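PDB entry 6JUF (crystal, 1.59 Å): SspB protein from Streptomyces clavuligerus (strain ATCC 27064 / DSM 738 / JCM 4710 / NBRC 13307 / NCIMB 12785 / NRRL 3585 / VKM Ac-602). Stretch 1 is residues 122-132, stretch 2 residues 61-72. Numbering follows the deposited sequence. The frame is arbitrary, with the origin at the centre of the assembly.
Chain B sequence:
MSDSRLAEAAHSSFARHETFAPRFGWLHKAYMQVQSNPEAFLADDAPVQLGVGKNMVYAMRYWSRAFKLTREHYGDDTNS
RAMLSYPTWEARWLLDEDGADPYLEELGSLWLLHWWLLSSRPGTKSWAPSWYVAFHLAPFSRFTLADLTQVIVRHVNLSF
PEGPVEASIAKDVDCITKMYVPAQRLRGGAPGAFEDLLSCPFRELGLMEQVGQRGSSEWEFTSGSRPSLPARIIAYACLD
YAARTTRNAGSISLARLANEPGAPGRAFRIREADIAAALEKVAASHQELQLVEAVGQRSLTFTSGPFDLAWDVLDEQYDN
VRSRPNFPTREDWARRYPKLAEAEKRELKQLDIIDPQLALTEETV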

# COMPACT_ATOMS: atom_id res chain seq x y z
N PRO B 122 15.68 -22.02 -15.49
CA PRO B 122 17.02 -21.97 -16.06
C PRO B 122 17.23 -20.64 -16.76
O PRO B 122 16.39 -20.17 -17.56
CB PRO B 122 17.02 -23.14 -17.07
CG PRO B 122 15.97 -24.08 -16.55
CD PRO B 122 14.93 -23.23 -15.90
N GLY B 123 18.32 -20.00 -16.41
CA GLY B 123 18.65 -18.68 -16.96
C GLY B 123 18.10 -17.51 -16.14
O GLY B 123 18.51 -16.36 -16.35
N THR B 124 17.20 -17.77 -15.18
CA THR B 124 16.63 -16.73 -14.28
C THR B 124 16.32 -17.21 -12.87
O THR B 124 15.16 -17.46 -12.51
CB THR B 124 15.36 -16.05 -14.89
OG1 THR B 124 15.57 -15.77 -16.27
CG2 THR B 124 14.98 -14.73 -14.15
N LYS B 125 17.38 -17.39 -12.07
CA LYS B 125 17.25 -17.90 -10.71
C LYS B 125 16.70 -16.79 -9.80
O LYS B 125 16.67 -15.60 -10.16
CB LYS B 125 18.63 -18.35 -10.19
CG LYS B 125 19.12 -19.68 -10.71
CD LYS B 125 20.55 -19.91 -10.20
CE LYS B 125 20.90 -21.38 -10.37
NZ LYS B 125 22.24 -21.69 -9.79
N SER B 126 16.29 -17.15 -8.59
CA SER B 126 15.81 -16.17 -7.60
C SER B 126 16.97 -15.40 -6.95
O SER B 126 18.04 -15.94 -6.71
CB SER B 126 15.03 -16.92 -6.54
OG SER B 126 14.56 -16.03 -5.51
N TRP B 127 16.71 -14.13 -6.68
CA TRP B 127 17.59 -13.24 -5.92
C TRP B 127 17.31 -13.27 -4.47
O TRP B 127 17.93 -12.50 -3.73
CB TRP B 127 17.52 -11.79 -6.44
CG TRP B 127 18.04 -11.69 -7.83
CD1 TRP B 127 17.32 -11.64 -9.05
CD2 TRP B 127 19.44 -11.72 -8.21
NE1 TRP B 127 18.19 -11.65 -10.11
CE2 TRP B 127 19.47 -11.70 -9.67
CE3 TRP B 127 20.65 -11.82 -7.51
CZ2 TRP B 127 20.64 -11.73 -10.36
CZ3 TRP B 127 21.82 -11.85 -8.24
CH2 TRP B 127 21.81 -11.81 -9.63
N ALA B 128 16.40 -14.11 -4.01
CA ALA B 128 16.01 -14.10 -2.58
C ALA B 128 16.12 -15.46 -1.90
O ALA B 128 15.09 -16.06 -1.55
CB ALA B 128 14.60 -13.47 -2.40
N PRO B 129 17.35 -15.98 -1.76
CA PRO B 129 17.46 -17.36 -1.22
C PRO B 129 16.77 -17.56 0.12
O PRO B 129 16.22 -18.62 0.39
CB PRO B 129 18.98 -17.60 -1.15
CG PRO B 129 19.61 -16.19 -1.31
CD PRO B 129 18.66 -15.45 -2.23
N SER B 130 16.84 -16.56 0.99
CA SER B 130 16.23 -16.68 2.34
C SER B 130 14.74 -16.85 2.24
O SER B 130 14.13 -17.66 2.98
CB SER B 130 16.61 -15.53 3.27
OG SER B 130 17.97 -15.65 3.63
N TRP B 131 14.14 -16.09 1.33
CA TRP B 131 12.68 -16.27 1.06
C TRP B 131 12.37 -17.63 0.50
O TRP B 131 11.37 -18.26 0.89
CB TRP B 131 12.22 -15.23 0.03
CG TRP B 131 11.89 -13.85 0.64
CD1 TRP B 131 10.64 -13.30 0.70
CD2 TRP B 131 12.82 -12.83 1.15
NE1 TRP B 131 10.69 -12.01 1.22
CE2 TRP B 131 12.00 -11.69 1.53
CE3 TRP B 131 14.22 -12.75 1.31
CZ2 TRP B 131 12.56 -10.53 2.08
CZ3 TRP B 131 14.77 -11.60 1.88
CH2 TRP B 131 13.97 -10.52 2.28
N TYR B 132 13.18 -18.07 -0.45
CA TYR B 132 13.02 -19.42 -1.02
C TYR B 132 13.10 -20.52 0.07
O TYR B 132 12.24 -21.39 0.14
CB TYR B 132 14.03 -19.68 -2.18
CG TYR B 132 13.66 -20.97 -2.88
CD1 TYR B 132 14.16 -22.21 -2.43
CD2 TYR B 132 12.85 -20.95 -4.02
CE1 TYR B 132 13.81 -23.39 -3.08
CE2 TYR B 132 12.48 -22.13 -4.66
CZ TYR B 132 12.94 -23.33 -4.17
OH TYR B 132 12.59 -24.48 -4.80
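Stretch 2 (61-72) RYWSRAFKLTRE

Stretch 2 enters as the last turns of a helix, R61 to A66, leaves helical geometry at F67 (phi/psi -85/6), turns through K68, whose phi/psi of 68/29 is left-handed, and becomes a strand at T70 to E72. The turn is held by backbone hydrogen bonds, K68 N to R65 O at 3.0 Å and L69 N to S64 O at 2.8 Å. Stretch 1 is mostly loop and becomes helical only at P129. The two run in opposite senses: R71 and K68 lie beside G123 and T124, A66 beside W127, and W63 beside W131, so rising numbers in one stretch meet falling numbers in the other. The backbones approach most closely in the middle, where the CA atoms of W127 and A66 are 5.0 Å apart; between the CA atoms of T124 and K68 the gap is 8.6 Å. Together the two stretches bury 556 Å².

W127 has the largest covered area, 119 Å². Its CA-to-CB bond points toward stretch 2, and with chi1 at -65° (m) and chi2 at 100° the indole lies against the end of the helix. R65 covers one ring face: its CG is 3.8 Å from the centroid of the five-membered ring and 20° off the normal, a CH-pi contact, while its CZ is 5.0 Å from the six-membered centroid and 15° off the normal, a cation-pi geometry. The guanidinium is also anchored within its own stretch by a salt bridge from R65 NH1 to E72 OE2 at 2.8 Å. Nearer the backbone, W127 CB packs 4.0 Å from A66 CB and 4.1 Å from Y62 CE1. The CA-to-CB bond of Y62 points sideways, but the end of the side chain reaches stretch 1, where Y62 OH donates a hydrogen bond of 2.7 Å to W127 O.

K68, with 69 Å² covered, also starts sideways and brings its end nearer. The side chain bends through two m rotamers, at -46° and -55°, and its CE comes to 3.6 Å from K125 O and 3.7 Å from T124 CG2. A water ties this end to the backbone of both stretches: it accepts from K68 NZ and from W127 N, each at 2.9 Å, and donates to A66 O at 2.6 Å. It therefore fills polar needs where the W127 and A66 backbones pass close together.

R71, with 61 Å² covered, secures the far end from the strand. Its NH1 and NH2 both donate to G123 O, at 3.0 and 2.7 Å, with the carbonyl near the guanidinium plane as a forked acceptor requires. T124 CG2 lies over one face of that group. T124 OG1 is 2.6 Å from R71 NH2, but the angle is too poor for a hydrogen bond.

At the other end W63 and W131 meet in an offset edge-to-face pair: six-membered centroids 5.7 Å apart, planes at 83°, and W63 CH2 3.7 Å from W131 CZ2.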

# COMPACT_ATOMS: atom_id res chain seq x y z
N ARG B 61 17.54 -0.75 -6.12
CA ARG B 61 18.08 -1.52 -7.23
C ARG B 61 17.83 -3.03 -7.04
O ARG B 61 17.36 -3.72 -7.98
CB ARG B 61 19.58 -1.20 -7.31
CG ARG B 61 20.38 -2.00 -8.37
CD ARG B 61 21.87 -1.67 -8.20
NE ARG B 61 22.67 -2.47 -9.08
CZ ARG B 61 23.97 -2.25 -9.26
NH1 ARG B 61 24.55 -1.23 -8.60
NH2 ARG B 61 24.67 -3.04 -10.07
N TYR B 62 18.14 -3.52 -5.82
CA TYR B 62 17.99 -4.92 -5.46
C TYR B 62 16.53 -5.39 -5.68
O TYR B 62 16.27 -6.41 -6.28
CB TYR B 62 18.46 -5.17 -4.01
CG TYR B 62 18.04 -6.55 -3.56
CD1 TYR B 62 18.80 -7.69 -3.89
CD2 TYR B 62 16.83 -6.71 -2.84
CE1 TYR B 62 18.35 -8.96 -3.54
CE2 TYR B 62 16.40 -8.00 -2.46
CZ TYR B 62 17.18 -9.11 -2.84
OH TYR B 62 16.74 -10.37 -2.51
N TRP B 63 15.59 -4.59 -5.19
CA TRP B 63 14.18 -5.00 -5.22
C TRP B 63 13.71 -5.09 -6.65
O TRP B 63 12.95 -5.99 -7.01
CB TRP B 63 13.26 -4.14 -4.35
CG TRP B 63 13.38 -4.48 -2.92
CD1 TRP B 63 13.72 -3.64 -1.87
CD2 TRP B 63 13.11 -5.80 -2.31
NE1 TRP B 63 13.72 -4.36 -0.65
CE2 TRP B 63 13.35 -5.65 -0.87
CE3 TRP B 63 12.66 -7.04 -2.81
CZ2 TRP B 63 13.20 -6.73 0.02
CZ3 TRP B 63 12.51 -8.11 -1.90
CH2 TRP B 63 12.78 -7.95 -0.53
N SER B 64 14.13 -4.15 -7.50
CA SER B 64 13.73 -4.26 -8.93
C SER B 64 14.26 -5.55 -9.58
O SER B 64 13.50 -6.20 -10.30
CB SER B 64 14.31 -3.09 -9.71
OG SER B 64 13.45 -2.00 -9.50
N ARG B 65 15.54 -5.93 -9.33
CA ARG B 65 16.12 -7.17 -9.86
C ARG B 65 15.37 -8.38 -9.27
O ARG B 65 15.03 -9.33 -9.96
CB ARG B 65 17.60 -7.17 -9.49
CG ARG B 65 18.60 -8.10 -10.18
CD ARG B 65 20.01 -7.59 -9.82
NE ARG B 65 20.56 -7.88 -8.43
CZ ARG B 65 21.27 -7.04 -7.63
NH1 ARG B 65 21.51 -5.77 -7.99
NH2 ARG B 65 21.70 -7.43 -6.45
N ALA B 66 15.13 -8.30 -7.96
CA ALA B 66 14.57 -9.50 -7.21
C ALA B 66 13.16 -9.79 -7.66
O ALA B 66 12.70 -10.94 -7.71
CB ALA B 66 14.61 -9.21 -5.70
N PHE B 67 12.42 -8.74 -7.97
CA PHE B 67 11.01 -8.92 -8.44
C PHE B 67 10.98 -9.19 -9.96
O PHE B 67 9.90 -9.29 -10.54
CB PHE B 67 10.11 -7.70 -8.09
CG PHE B 67 9.64 -7.72 -6.65
CD1 PHE B 67 8.80 -8.74 -6.19
CD2 PHE B 67 10.06 -6.73 -5.77
CE1 PHE B 67 8.37 -8.74 -4.87
CE2 PHE B 67 9.66 -6.74 -4.46
CZ PHE B 67 8.82 -7.75 -3.97
N LYS B 68 12.14 -9.35 -10.58
CA LYS B 68 12.22 -9.68 -12.03
C LYS B 68 11.74 -8.53 -12.88
O LYS B 68 11.22 -8.71 -14.00
CB LYS B 68 11.54 -11.02 -12.39
CG LYS B 68 11.86 -12.20 -11.46
CD LYS B 68 13.32 -12.53 -11.27
CE LYS B 68 13.56 -13.99 -10.84
NZ LYS B 68 12.84 -14.34 -9.60
N LEU B 69 11.90 -7.31 -12.35
CA LEU B 69 11.49 -6.09 -13.03
C LEU B 69 12.65 -5.47 -13.77
O LEU B 69 12.46 -4.65 -14.68
CB LEU B 69 10.90 -5.08 -12.02
CG LEU B 69 9.64 -5.60 -11.30
CD1 LEU B 69 9.31 -4.66 -10.15
CD2 LEU B 69 8.39 -5.68 -12.17
N THR B 70 13.88 -5.84 -13.39
CA THR B 70 15.06 -5.50 -14.18
C THR B 70 15.95 -6.71 -14.27
O THR B 70 15.79 -7.66 -13.48
CB THR B 70 15.92 -4.43 -13.50
OG1 THR B 70 16.28 -4.87 -12.16
CG2 THR B 70 15.19 -3.07 -13.43
N ARG B 71 16.84 -6.66 -15.29
CA ARG B 71 17.99 -7.55 -15.37
C ARG B 71 19.21 -6.64 -15.36
O ARG B 71 19.10 -5.46 -15.74
CB ARG B 71 17.98 -8.40 -16.66
CG ARG B 71 17.14 -9.69 -16.67
CD ARG B 71 18.18 -10.80 -16.35
NE ARG B 71 17.65 -11.96 -16.88
CZ ARG B 71 17.97 -13.19 -16.62
NH1 ARG B 71 18.97 -13.46 -15.78
NH2 ARG B 71 17.26 -14.12 -17.24
N GLU B 72 20.37 -7.15 -14.97
CA GLU B 72 21.57 -6.37 -14.98
C GLU B 72 22.63 -7.06 -15.88
O GLU B 72 22.69 -8.30 -16.00
CB GLU B 72 22.12 -6.15 -13.54
CG GLU B 72 21.16 -5.38 -12.64
CD GLU B 72 21.79 -5.03 -11.32
OE1 GLU B 72 22.99 -5.28 -11.10
OE2 GLU B 72 21.03 -4.53 -10.47
O HOH W 1 13.99 -13.16 -7.23